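Local coordinates for putative flagellar hook-associated protein (PDB 3PWX) that probably serves as a structural component of the bacterial flagellum, as a flagellin-family member thought to act at the hook-filament junction, at residues S101-D106 / N122-V127; E77-R82 / A160-F165; N32-L37 / G199-L204; T42-V47 / S87-Q92. One frame throughout, in Å; residues are numbered along the deposited sequence.

Interaction 1. Residues S101-D106 / N122-V127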
loop_
_atom_site.group_PDB
_atom_site.type_symbol
_atom_site.label_atom_id
_atom_site.label_comp_id
_atom_site.label_asym_id
_atom_site.label_seq_id
_atom_site.Cartn_x
_atom_site.Cartn_y
_atom_site.Cartn_z
ATOM N N SER A 101 6.745 -11.307 13.125
ATOM C CA SER A 101 5.575 -11.603 13.920
ATOM C C SER A 101 4.236 -10.948 13.515
ATOM O O SER A 101 3.228 -11.016 14.275
ATOM C CB SER A 101 5.905 -11.274 15.391
ATOM O OG SER A 101 6.764 -12.315 15.919
ATOM N N GLY A 102 4.158 -10.329 12.351
ATOM C CA GLY A 102 2.911 -9.684 12.037
ATOM C C GLY A 102 2.749 -8.477 12.968
ATOM O O GLY A 102 3.680 -7.740 13.174
ATOM N N THR A 103 1.566 -8.232 13.535
ATOM C CA THR A 103 1.428 -7.042 14.405
ATOM C C THR A 103 1.745 -7.302 15.871
ATOM O O THR A 103 1.633 -6.393 16.688
ATOM C CB THR A 103 0.059 -6.433 14.362
ATOM O OG1 THR A 103 -0.909 -7.482 14.477
ATOM C CG2 THR A 103 -0.119 -5.628 13.084
ATOM N N LYS A 104 2.113 -8.519 16.214
ATOM C CA LYS A 104 2.475 -8.846 17.611
ATOM C C LYS A 104 4.009 -8.629 17.793
ATOM O O LYS A 104 4.764 -9.612 17.972
ATOM C CB LYS A 104 2.114 -10.295 17.928
ATOM C CG LYS A 104 0.680 -10.744 17.783
ATOM C CD LYS A 104 0.631 -12.162 18.347
ATOM C CE LYS A 104 -0.744 -12.789 18.387
ATOM N NZ LYS A 104 -0.661 -14.041 19.234
ATOM N N THR A 105 4.443 -7.362 17.735
ATOM C CA THR A 105 5.841 -6.959 17.538
ATOM C C THR A 105 6.769 -7.265 18.716
ATOM O O THR A 105 7.994 -7.334 18.536
ATOM C CB THR A 105 5.958 -5.447 17.221
ATOM O OG1 THR A 105 5.098 -4.729 18.106
ATOM C CG2 THR A 105 5.517 -5.075 15.718
ATOM N N ASP A 106 6.208 -7.442 19.921
ATOM C CA ASP A 106 6.999 -7.877 21.082
ATOM C C ASP A 106 6.908 -9.381 21.373
ATOM O O ASP A 106 7.410 -9.883 22.357
ATOM C CB ASP A 106 6.624 -7.052 22.302
ATOM C CG ASP A 106 6.851 -5.585 22.077
ATOM O OD1 ASP A 106 8.024 -5.174 21.957
ATOM O OD2 ASP A 106 5.852 -4.831 21.990
ATOM N N ASN A 122 1.280 -13.402 14.192
ATOM C CA ASN A 122 0.055 -13.434 13.413
ATOM C C ASN A 122 0.456 -13.076 11.977
ATOM O O ASN A 122 1.649 -13.010 11.680
ATOM C CB ASN A 122 -1.050 -12.507 14.021
ATOM C CG ASN A 122 -0.696 -10.992 13.922
ATOM O OD1 ASN A 122 -0.039 -10.574 12.977
ATOM N ND2 ASN A 122 -1.098 -10.203 14.884
ATOM N N SER A 123 -0.499 -12.826 11.077
ATOM C CA SER A 123 -0.101 -12.584 9.694
ATOM C C SER A 123 -0.552 -11.221 9.126
ATOM O O SER A 123 -0.741 -11.028 7.881
ATOM C CB SER A 123 -0.509 -13.767 8.839
ATOM O OG SER A 123 -1.891 -13.688 8.647
ATOM N N ASP A 124 -0.711 -10.268 10.049
ATOM C CA ASP A 124 -1.076 -8.916 9.741
ATOM C C ASP A 124 -0.008 -8.179 8.953
ATOM O O ASP A 124 1.204 -8.366 9.175
ATOM C CB ASP A 124 -1.292 -8.171 11.053
ATOM C CG ASP A 124 -2.631 -8.482 11.684
ATOM O OD1 ASP A 124 -3.279 -9.447 11.213
ATOM O OD2 ASP A 124 -3.011 -7.779 12.656
ATOM N N VAL A 125 -0.430 -7.266 8.103
ATOM C CA VAL A 125 0.543 -6.484 7.363
ATOM C C VAL A 125 0.661 -5.140 8.030
ATOM O O VAL A 125 -0.301 -4.659 8.552
ATOM C CB VAL A 125 0.133 -6.308 5.836
ATOM C CG1 VAL A 125 0.137 -7.709 5.173
ATOM C CG2 VAL A 125 -1.210 -5.695 5.729
ATOM N N ARG A 126 1.859 -4.601 8.105
ATOM C CA ARG A 126 2.049 -3.199 8.356
ATOM C C ARG A 126 2.298 -2.539 7.010
ATOM O O ARG A 126 2.791 -3.189 6.010
ATOM C CB ARG A 126 3.300 -2.963 9.199
ATOM C CG ARG A 126 3.154 -3.193 10.696
ATOM C CD ARG A 126 3.662 -4.544 11.104
ATOM N NE ARG A 126 4.928 -4.530 11.830
ATOM C CZ ARG A 126 6.001 -5.214 11.442
ATOM N NH1 ARG A 126 7.128 -5.220 12.168
ATOM N NH2 ARG A 126 5.942 -5.921 10.328
ATOM N N VAL A 127 1.992 -1.251 6.992
ATOM C CA VAL A 127 2.124 -0.399 5.817
ATOM C C VAL A 127 2.959 0.837 6.144
ATOM O O VAL A 127 3.013 1.333 7.304
ATOM C CB VAL A 127 0.743 0.111 5.320
ATOM C CG1 VAL A 127 -0.229 -1.056 5.128
ATOM C CG2 VAL A 127 0.184 1.139 6.257
#
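Thr-103 and Asn-122 meet where a type II' beta turn, Ser-101 to Lys-104, packs against an Asx turn headed by Asn-122, two loops outside the helical bundle. The Asn-122 side chain stands with CG between its own backbone N and carbonyl carbon (chi1 68°), and from there its amide serves both loops at once. Asn-122 OD1 takes the backbone N of Asp-124 at 3.0 Å, which closes the Asx turn. The same Asn-122 OD1 also takes the backbone N of Thr-103, at 2.9 Å. The two N-H groups come to OD1 from opposite faces of the amide plane, so the oxygen is gripped from both sides. On the other arm of the amide, Asn-122 ND2 gives a hydrogen to Thr-103 OG1 at 2.8 Å, with the hydroxyl close to the amide plane. Thr-103 OG1 passes its own hydrogen to Asp-124 OD2, also at 2.8 Å, meeting the carboxylate from above its plane, while Thr-103 CG2 packs against Asp-124 CB. A backbone bond, Asn-122 N to Ser-101 O, ties the start of the second loop to the turn. Gly-102 CA lies 3.2 Å from Asn-122 OD1, and the positive phi of Gly-102 (69°) belongs to the turn. Ser-101 OG bonds Thr-107 O, and Asn-139 holds the Asp-124 O and Arg-126 N backbone atoms. Arg-126, bent at chi2 and chi3, brings its guanidinium against the turn, where Gly-102 O lies over one face, 3.7 Å from Arg-126 NE and offset toward the rim.

Interaction 2. Residues E77-R82 / A160-F165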
loop_
_atom_site.group_PDB
_atom_site.type_symbol
_atom_site.label_atom_id
_atom_site.label_comp_id
_atom_site.label_asym_id
_atom_site.label_seq_id
_atom_site.Cartn_x
_atom_site.Cartn_y
_atom_site.Cartn_z
ATOM N N GLU A 77 23.630 -32.079 12.993
ATOM C CA GLU A 77 23.609 -31.070 11.943
ATOM C C GLU A 77 22.183 -30.685 11.505
ATOM O O GLU A 77 21.937 -29.506 11.193
ATOM C CB GLU A 77 24.499 -31.457 10.767
ATOM C CG GLU A 77 26.007 -31.292 11.034
ATOM C CD GLU A 77 26.542 -29.925 10.572
ATOM O OE1 GLU A 77 26.096 -28.871 11.113
ATOM O OE2 GLU A 77 27.413 -29.909 9.662
ATOM N N LEU A 78 21.250 -31.648 11.527
ATOM C CA LEU A 78 19.831 -31.325 11.316
ATOM C C LEU A 78 19.333 -30.385 12.382
ATOM O O LEU A 78 18.795 -29.302 12.045
ATOM C CB LEU A 78 18.920 -32.537 11.247
ATOM C CG LEU A 78 18.947 -33.347 9.950
ATOM C CD1 LEU A 78 18.164 -34.643 10.175
ATOM C CD2 LEU A 78 18.439 -32.571 8.685
ATOM N N LYS A 79 19.552 -30.746 13.639
ATOM C CA LYS A 79 19.206 -29.870 14.739
ATOM C C LYS A 79 19.837 -28.489 14.636
ATOM O O LYS A 79 19.236 -27.554 15.077
ATOM C CB LYS A 79 19.523 -30.495 16.091
ATOM C CG LYS A 79 18.514 -31.547 16.594
ATOM C CD LYS A 79 19.051 -32.202 17.900
ATOM C CE LYS A 79 18.203 -33.388 18.362
ATOM N NZ LYS A 79 18.777 -34.128 19.564
ATOM N N SER A 80 21.019 -28.360 14.037
ATOM C CA SER A 80 21.657 -27.055 13.828
ATOM C C SER A 80 20.929 -26.137 12.903
ATOM O O SER A 80 20.724 -24.971 13.251
ATOM C CB SER A 80 23.042 -27.178 13.247
ATOM O OG SER A 80 23.930 -26.785 14.243
ATOM N N TYR A 81 20.584 -26.661 11.728
ATOM C CA TYR A 81 19.845 -25.920 10.703
ATOM C C TYR A 81 18.405 -25.644 11.163
ATOM O O TYR A 81 17.881 -24.565 10.939
ATOM C CB TYR A 81 19.929 -26.636 9.341
ATOM C CG TYR A 81 21.376 -26.734 8.833
ATOM C CD1 TYR A 81 22.091 -25.571 8.552
ATOM C CD2 TYR A 81 22.026 -27.954 8.679
ATOM C CE1 TYR A 81 23.396 -25.598 8.091
ATOM C CE2 TYR A 81 23.375 -28.001 8.218
ATOM C CZ TYR A 81 24.029 -26.790 7.918
ATOM O OH TYR A 81 25.304 -26.690 7.474
ATOM N N ARG A 82 17.828 -26.607 11.873
ATOM C CA ARG A 82 16.584 -26.426 12.546
ATOM C C ARG A 82 16.624 -25.221 13.479
ATOM O O ARG A 82 15.742 -24.352 13.384
ATOM C CB ARG A 82 16.160 -27.680 13.288
ATOM C CG ARG A 82 14.794 -27.565 13.960
ATOM C CD ARG A 82 14.664 -28.604 15.063
ATOM N NE ARG A 82 15.511 -28.251 16.209
ATOM C CZ ARG A 82 15.724 -29.045 17.263
ATOM N NH1 ARG A 82 16.541 -28.662 18.234
ATOM N NH2 ARG A 82 15.161 -30.241 17.309
ATOM N N ALA A 160 10.018 -35.128 13.563
ATOM C CA ALA A 160 9.521 -36.476 13.225
ATOM C C ALA A 160 10.573 -37.339 12.433
ATOM O O ALA A 160 10.624 -38.577 12.542
ATOM C CB ALA A 160 8.200 -36.403 12.473
ATOM N N LEU A 161 11.390 -36.663 11.634
ATOM C CA LEU A 161 12.404 -37.349 10.888
ATOM C C LEU A 161 13.556 -37.735 11.819
ATOM O O LEU A 161 14.007 -38.846 11.772
ATOM C CB LEU A 161 12.869 -36.548 9.657
ATOM C CG LEU A 161 13.989 -37.364 8.975
ATOM C CD1 LEU A 161 13.419 -38.559 8.206
ATOM C CD2 LEU A 161 14.888 -36.547 8.111
ATOM N N ILE A 162 13.993 -36.820 12.677
ATOM C CA ILE A 162 15.009 -37.067 13.702
ATOM C C ILE A 162 14.667 -38.266 14.616
ATOM O O ILE A 162 15.526 -39.048 14.978
ATOM C CB ILE A 162 15.234 -35.780 14.552
ATOM C CG1 ILE A 162 15.921 -34.702 13.696
ATOM C CG2 ILE A 162 16.000 -36.113 15.852
ATOM C CD1 ILE A 162 16.058 -33.342 14.312
ATOM N N ALA A 163 13.400 -38.387 14.978
ATOM C CA ALA A 163 12.897 -39.523 15.718
ATOM C C ALA A 163 13.056 -40.778 14.864
ATOM O O ALA A 163 13.612 -41.779 15.296
ATOM C CB ALA A 163 11.419 -39.282 16.096
ATOM N N GLU A 164 12.614 -40.713 13.624
ATOM C CA GLU A 164 12.753 -41.834 12.706
ATOM C C GLU A 164 14.239 -42.199 12.436
ATOM O O GLU A 164 14.578 -43.392 12.292
ATOM C CB GLU A 164 11.979 -41.519 11.435
ATOM C CG GLU A 164 11.594 -42.678 10.562
ATOM C CD GLU A 164 10.715 -43.736 11.229
ATOM O OE1 GLU A 164 9.670 -43.436 11.848
ATOM O OE2 GLU A 164 11.078 -44.906 11.081
ATOM N N PHE A 165 15.118 -41.185 12.389
ATOM C CA PHE A 165 16.571 -41.424 12.321
ATOM C C PHE A 165 17.140 -42.117 13.563
ATOM O O PHE A 165 18.076 -42.866 13.442
ATOM C CB PHE A 165 17.358 -40.149 12.057
ATOM C CG PHE A 165 17.478 -39.797 10.608
ATOM C CD1 PHE A 165 18.475 -38.930 10.174
ATOM C CD2 PHE A 165 16.592 -40.318 9.663
ATOM C CE1 PHE A 165 18.589 -38.590 8.807
ATOM C CE2 PHE A 165 16.705 -39.989 8.308
ATOM C CZ PHE A 165 17.706 -39.130 7.883
#
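Leu-78 of the helical segment 77-82 points into a hollow on segment 160-165 made by Leu-161, Ile-162 and Phe-165. One methyl does the touching: Leu-78 CD1 lies 4.2 Å from Ile-162 CG1, and it also meets Leu-161 CD2 and Phe-165 CE1. It is therefore a single bump set among Leu-161, its neighbour Ile-162 and Phe-165, about a turn further along. Leu-78 and Ile-162 slide past each other in opposite directions, whereas Leu-78 and Phe-165 cross at about a right angle. Ile-162 answers with a bump of its own. Its CG1 lies anti to the carbonyl carbon (chi1 -69°), and Ile-162 CD1 beyond it fits against the aliphatic part of Lys-79, 3.8 Å from Lys-79 CG. The Arg-82 guanidinium borders the same methyl more loosely, Arg-82 NH2 being 4.4 Å from Ile-162 CD1, and Lys-79 CG lies over one face of that guanidinium.

The helices run antiparallel at 172°, with their local axes 11.2 Å apart. The contact is mostly hydrocarbon, with the Arg-82 guanidinium at its margin, and no hydrogen bond joins the segments. Arg-82 finds its charged partner just outside, in a salt bridge from NH2 to Asp-159. This is antiparallel helix packing in the bundle, joining helix 71-89 to helix 154-166. Helix 7-61 closes over it through Met-54 on Leu-78 and Val-58 on Leu-161, while helix 172-223 brings Val-176 and Ser-179 against Leu-161.

Interaction 3. Residues N32-L37 / G199-L204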
loop_
_atom_site.group_PDB
_atom_site.type_symbol
_atom_site.label_atom_id
_atom_site.label_comp_id
_atom_site.label_asym_id
_atom_site.label_seq_id
_atom_site.Cartn_x
_atom_site.Cartn_y
_atom_site.Cartn_z
ATOM N N ASN A 32 13.781 4.378 3.909
ATOM C CA ASN A 32 13.750 3.561 5.131
ATOM C C ASN A 32 13.075 2.245 4.918
ATOM O O ASN A 32 13.447 1.237 5.533
ATOM C CB ASN A 32 13.250 4.311 6.343
ATOM C CG ASN A 32 14.234 5.377 6.768
ATOM O OD1 ASN A 32 15.434 5.179 6.638
ATOM N ND2 ASN A 32 13.746 6.509 7.277
ATOM N N LEU A 33 12.126 2.213 3.997
ATOM C CA LEU A 33 11.398 0.970 3.784
ATOM C C LEU A 33 12.339 -0.039 3.056
ATOM O O LEU A 33 12.391 -1.226 3.400
ATOM C CB LEU A 33 10.049 1.216 3.085
ATOM C CG LEU A 33 9.220 -0.003 2.682
ATOM C CD1 LEU A 33 9.053 -1.008 3.845
ATOM C CD2 LEU A 33 7.875 0.434 2.148
ATOM N N LYS A 34 13.136 0.471 2.119
ATOM C CA LYS A 34 14.086 -0.345 1.390
ATOM C C LYS A 34 15.086 -1.000 2.324
ATOM O O LYS A 34 15.564 -2.140 2.086
ATOM C CB LYS A 34 14.838 0.486 0.375
ATOM C CG LYS A 34 13.964 1.025 -0.759
ATOM C CD LYS A 34 14.800 1.446 -1.938
ATOM C CE LYS A 34 15.512 0.174 -2.473
ATOM N NZ LYS A 34 15.444 0.106 -3.981
ATOM N N THR A 35 15.417 -0.267 3.380
ATOM C CA THR A 35 16.381 -0.746 4.342
ATOM C C THR A 35 15.834 -1.884 5.148
ATOM O O THR A 35 16.537 -2.802 5.465
ATOM C CB THR A 35 16.762 0.343 5.320
ATOM O OG1 THR A 35 17.581 1.279 4.615
ATOM C CG2 THR A 35 17.566 -0.279 6.511
ATOM N N THR A 36 14.570 -1.792 5.475
ATOM C CA THR A 36 13.875 -2.747 6.307
ATOM C C THR A 36 13.600 -3.941 5.445
ATOM O O THR A 36 13.648 -5.074 5.918
ATOM C CB THR A 36 12.562 -2.093 6.662
ATOM O OG1 THR A 36 12.867 -0.977 7.497
ATOM C CG2 THR A 36 11.633 -3.029 7.378
ATOM N N LEU A 37 13.353 -3.718 4.158
ATOM C CA LEU A 37 13.035 -4.832 3.316
ATOM C C LEU A 37 14.279 -5.630 3.104
ATOM O O LEU A 37 14.199 -6.845 3.220
ATOM C CB LEU A 37 12.412 -4.407 1.989
ATOM C CG LEU A 37 11.005 -3.825 1.968
ATOM C CD1 LEU A 37 10.666 -3.457 0.521
ATOM C CD2 LEU A 37 10.012 -4.811 2.528
ATOM N N GLY A 199 9.942 -7.364 -6.004
ATOM C CA GLY A 199 8.891 -6.583 -6.634
ATOM C C GLY A 199 8.554 -5.336 -5.814
ATOM O O GLY A 199 8.318 -4.257 -6.381
ATOM N N ARG A 200 8.514 -5.449 -4.484
ATOM C CA ARG A 200 8.366 -4.239 -3.657
ATOM C C ARG A 200 9.462 -3.203 -3.904
ATOM O O ARG A 200 9.182 -2.068 -4.275
ATOM C CB ARG A 200 8.223 -4.581 -2.187
ATOM C CG ARG A 200 6.764 -5.021 -1.879
ATOM C CD ARG A 200 6.661 -5.456 -0.409
ATOM N NE ARG A 200 5.517 -6.315 -0.172
ATOM C CZ ARG A 200 5.300 -6.918 0.989
ATOM N NH1 ARG A 200 6.156 -6.753 2.004
ATOM N NH2 ARG A 200 4.226 -7.696 1.142
ATOM N N HIS A 201 10.717 -3.625 -3.779
ATOM C CA HIS A 201 11.861 -2.765 -4.208
ATOM C C HIS A 201 11.689 -2.014 -5.522
ATOM O O HIS A 201 12.004 -0.835 -5.580
ATOM C CB HIS A 201 13.141 -3.575 -4.325
ATOM C CG HIS A 201 13.819 -3.809 -3.018
ATOM N ND1 HIS A 201 14.127 -2.785 -2.146
ATOM C CD2 HIS A 201 14.302 -4.949 -2.455
ATOM C CE1 HIS A 201 14.740 -3.286 -1.085
ATOM N NE2 HIS A 201 14.873 -4.593 -1.260
ATOM N N ASN A 202 11.267 -2.723 -6.572
ATOM C CA ASN A 202 11.016 -2.093 -7.857
ATOM C C ASN A 202 9.900 -1.044 -7.866
ATOM O O ASN A 202 10.017 0.013 -8.476
ATOM C CB ASN A 202 10.812 -3.164 -8.933
ATOM C CG ASN A 202 12.081 -3.973 -9.161
ATOM O OD1 ASN A 202 13.184 -3.495 -8.855
ATOM N ND2 ASN A 202 11.942 -5.202 -9.659
ATOM N N ASN A 203 8.816 -1.336 -7.179
ATOM C CA ASN A 203 7.728 -0.435 -7.177
ATOM C C ASN A 203 8.100 0.829 -6.370
ATOM O O ASN A 203 7.818 1.983 -6.819
ATOM C CB ASN A 203 6.484 -1.181 -6.723
ATOM C CG ASN A 203 5.775 -1.864 -7.890
ATOM O OD1 ASN A 203 5.772 -1.343 -9.032
ATOM N ND2 ASN A 203 5.128 -2.971 -7.624
ATOM N N LEU A 204 8.823 0.642 -5.260
ATOM C CA LEU A 204 9.369 1.773 -4.534
ATOM C C LEU A 204 10.205 2.645 -5.484
ATOM O O LEU A 204 10.019 3.886 -5.605
ATOM C CB LEU A 204 10.199 1.329 -3.348
ATOM C CG LEU A 204 9.406 0.677 -2.227
ATOM C CD1 LEU A 204 10.335 0.178 -1.174
ATOM C CD2 LEU A 204 8.409 1.694 -1.622
#
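Lys-34 and His-201 are brought together by similar first torsions: both carry CG anti to the carbonyl carbon (chi1 -66° for the lysine). The lysine chain bends at chi3 (63°), which places CE, and again at chi4; Lys-34 CE comes 3.3 Å from His-201 ND1, the two side chains crossing obliquely. Lys-34 O sits in the ring plane, 3.5 Å from His-201 CE1, while Leu-37 CD1 lies over a face of the ring. The polar ends reach across between the helices just beyond the two segments. Lys-34 NZ crosses to Asp-205 in a salt bridge, and His-201 NE2 crosses back to Glu-41 in a hydrogen bond, so acidic groups along both helices hold the two side chains in place and would be expected to stabilise positive charge there.

Beside this polar strip runs a leucine seam. Leu-37 and Leu-204 reach toward each other tip to tip, their CD1 atoms 4.0 Å apart, and Leu-37 CD1 also rests 3.8 Å from Arg-200 CB. Leu-204 CD1 meets the Lys-34 CG methylene at 3.7 Å, and Leu-204 CD2 packs 4.0 Å from CD2 of Leu-33, whose side chain crosses it at about a right angle.

The helices are antiparallel, at 168° with local axes 10.5 Å apart, and segment 32-37 falls in a predicted coiled coil. The contact thus joins the two long helices of the rod, 7-61 and 172-223. Over its leucine side lies the small antiparallel hairpin: Met-136 of strand 134-137 touches Leu-33, Arg-200 and Leu-204, while strand 127-131 adds Val-128 on Leu-33 and Val-130 on Leu-204.

Interaction 4. Residues T42-V47 / S87-Q92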
loop_
_atom_site.group_PDB
_atom_site.type_symbol
_atom_site.label_atom_id
_atom_site.label_comp_id
_atom_site.label_asym_id
_atom_site.label_seq_id
_atom_site.Cartn_x
_atom_site.Cartn_y
_atom_site.Cartn_z
ATOM N N THR A 42 17.830 -10.685 3.988
ATOM C CA THR A 42 19.006 -11.359 4.566
ATOM C C THR A 42 18.531 -12.540 5.382
ATOM O O THR A 42 19.058 -13.634 5.234
ATOM C CB THR A 42 19.764 -10.403 5.506
ATOM O OG1 THR A 42 20.401 -9.364 4.743
ATOM C CG2 THR A 42 20.806 -11.140 6.368
ATOM N N HIS A 43 17.533 -12.340 6.241
ATOM C CA HIS A 43 17.070 -13.451 7.107
ATOM C C HIS A 43 16.428 -14.535 6.275
ATOM O O HIS A 43 16.676 -15.753 6.549
ATOM C CB HIS A 43 16.149 -13.024 8.269
ATOM C CG HIS A 43 16.802 -12.083 9.233
ATOM N ND1 HIS A 43 17.827 -12.476 10.078
ATOM C CD2 HIS A 43 16.606 -10.762 9.454
ATOM C CE1 HIS A 43 18.217 -11.436 10.795
ATOM N NE2 HIS A 43 17.489 -10.388 10.438
ATOM N N LEU A 44 15.677 -14.135 5.239
ATOM C CA LEU A 44 15.106 -15.153 4.398
ATOM C C LEU A 44 16.164 -15.906 3.602
ATOM O O LEU A 44 16.084 -17.122 3.529
ATOM C CB LEU A 44 13.987 -14.681 3.542
ATOM C CG LEU A 44 12.751 -14.246 4.350
ATOM C CD1 LEU A 44 11.774 -13.571 3.398
ATOM C CD2 LEU A 44 12.118 -15.421 5.131
ATOM N N ASP A 45 17.175 -15.208 3.089
ATOM C CA ASP A 45 18.268 -15.841 2.403
ATOM C C ASP A 45 18.868 -16.933 3.275
ATOM O O ASP A 45 19.011 -18.081 2.840
ATOM C CB ASP A 45 19.348 -14.846 2.010
ATOM C CG ASP A 45 20.266 -15.418 0.955
ATOM O OD1 ASP A 45 19.777 -15.850 -0.117
ATOM O OD2 ASP A 45 21.487 -15.500 1.204
ATOM N N SER A 46 19.150 -16.585 4.522
ATOM C CA SER A 46 19.707 -17.545 5.493
ATOM C C SER A 46 18.780 -18.728 5.812
ATOM O O SER A 46 19.269 -19.854 5.908
ATOM C CB SER A 46 20.118 -16.815 6.771
ATOM O OG SER A 46 20.315 -17.712 7.833
ATOM N N VAL A 47 17.463 -18.479 5.967
ATOM C CA VAL A 47 16.467 -19.541 6.104
ATOM C C VAL A 47 16.559 -20.432 4.888
ATOM O O VAL A 47 16.515 -21.617 5.039
ATOM C CB VAL A 47 15.002 -19.016 6.251
ATOM C CG1 VAL A 47 13.982 -20.152 6.169
ATOM C CG2 VAL A 47 14.810 -18.269 7.573
ATOM N N SER A 87 15.886 -19.210 14.704
ATOM C CA SER A 87 16.513 -17.896 14.941
ATOM C C SER A 87 16.244 -16.812 13.916
ATOM O O SER A 87 16.188 -15.617 14.264
ATOM C CB SER A 87 18.029 -18.029 14.984
ATOM O OG SER A 87 18.391 -18.269 16.309
ATOM N N SER A 88 16.220 -17.212 12.642
ATOM C CA SER A 88 15.988 -16.272 11.587
ATOM C C SER A 88 14.550 -15.823 11.652
ATOM O O SER A 88 14.290 -14.650 11.528
ATOM C CB SER A 88 16.341 -16.873 10.237
ATOM O OG SER A 88 17.732 -17.250 10.225
ATOM N N PHE A 89 13.599 -16.703 11.916
ATOM C CA PHE A 89 12.203 -16.210 11.923
ATOM C C PHE A 89 11.855 -15.387 13.161
ATOM O O PHE A 89 10.791 -14.770 13.195
ATOM C CB PHE A 89 11.201 -17.343 11.800
ATOM C CG PHE A 89 10.965 -17.763 10.431
ATOM C CD1 PHE A 89 10.297 -16.928 9.552
ATOM C CD2 PHE A 89 11.424 -18.997 9.993
ATOM C CE1 PHE A 89 10.076 -17.310 8.240
ATOM C CE2 PHE A 89 11.211 -19.396 8.674
ATOM C CZ PHE A 89 10.528 -18.562 7.796
ATOM N N ASN A 90 12.756 -15.399 14.150
ATOM C CA ASN A 90 12.635 -14.707 15.431
ATOM C C ASN A 90 13.593 -13.520 15.504
ATOM O O ASN A 90 13.820 -12.959 16.562
ATOM C CB ASN A 90 12.916 -15.669 16.582
ATOM C CG ASN A 90 11.686 -16.478 16.984
ATOM O OD1 ASN A 90 10.543 -16.165 16.579
ATOM N ND2 ASN A 90 11.903 -17.515 17.752
ATOM N N ALA A 91 14.128 -13.142 14.345
ATOM C CA ALA A 91 14.953 -11.954 14.200
ATOM C C ALA A 91 14.245 -10.738 14.768
ATOM O O ALA A 91 13.016 -10.628 14.674
ATOM C CB ALA A 91 15.263 -11.722 12.731
ATOM N N GLN A 92 15.037 -9.838 15.341
ATOM C CA GLN A 92 14.546 -8.610 15.905
ATOM C C GLN A 92 15.319 -7.494 15.239
ATOM O O GLN A 92 16.441 -7.727 14.749
ATOM C CB GLN A 92 14.799 -8.559 17.420
ATOM C CG GLN A 92 14.031 -9.576 18.202
ATOM C CD GLN A 92 14.522 -9.698 19.631
ATOM O OE1 GLN A 92 15.433 -10.467 19.895
ATOM N NE2 GLN A 92 13.938 -8.945 20.547
HETATM O O HOH W 1 19.262 -15.047 10.056
#
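Ala-91 sets its CB squarely over one face of the His-43 imidazole, 3.5 Å from the ring centroid and 10° off the ring normal, a CH-pi contact. The ring is turned so that its edge takes a water, which lies in the ring plane 2.9 Å from His-43 ND1 and 2.7 Å from Ser-88 OG. Thus the histidine meets a methyl with its face and a bridging water with its rim. Ser-88 points at the 42-47 helix: Ser-88 CB packs 3.4 Å from Val-47 CG2, while OG, anti to the carbonyl carbon (chi1 -60°), also bonds Ser-84 O on its own helix.

Next to Ser-88, Phe-89 brings its ring to the same helix. Val-47 crosses it at about a right angle, CG2 over a face and Val-47 CG1 3.8 Å from Phe-89 CE2. Leu-44 also crosses it at about a right angle, Leu-44 CD2 being 4.2 Å from Phe-89 CE1. Here the last part of helix 71-89 and the loop after it lie against helix 7-61, with Val-190 and Ala-193 of helix 172-223 behind Val-47 and Leu-44.

No direct hydrogen bond joins the segments, so the contact depends on close van der Waals packing, and the polar link from His-43 to Ser-88 passes through water.

Interactions 2, 3 and 4 lie along the helical bundle, whereas interaction 1 belongs to the loops beside it. Helix 7-61 carries interactions 3 and 4, their centres 17 Å apart; helix 71-89 carries interactions 2 and 4, their centres 19 Å apart. Interaction 4 therefore sits between interactions 2 and 3, whose centres are 35 Å apart. Along the chain, interactions 1, 2 and 4 are all nested inside the loop closed by interaction 3. In interaction 1 the Thr-105 side chain is about 5 Å from a bound magnesium ion and about 4 Å from that of His-97, seen to bind magnesium in this protein, though not in this chain of the model. The Ala-91 side chain lies about 10 Å from that of His-97.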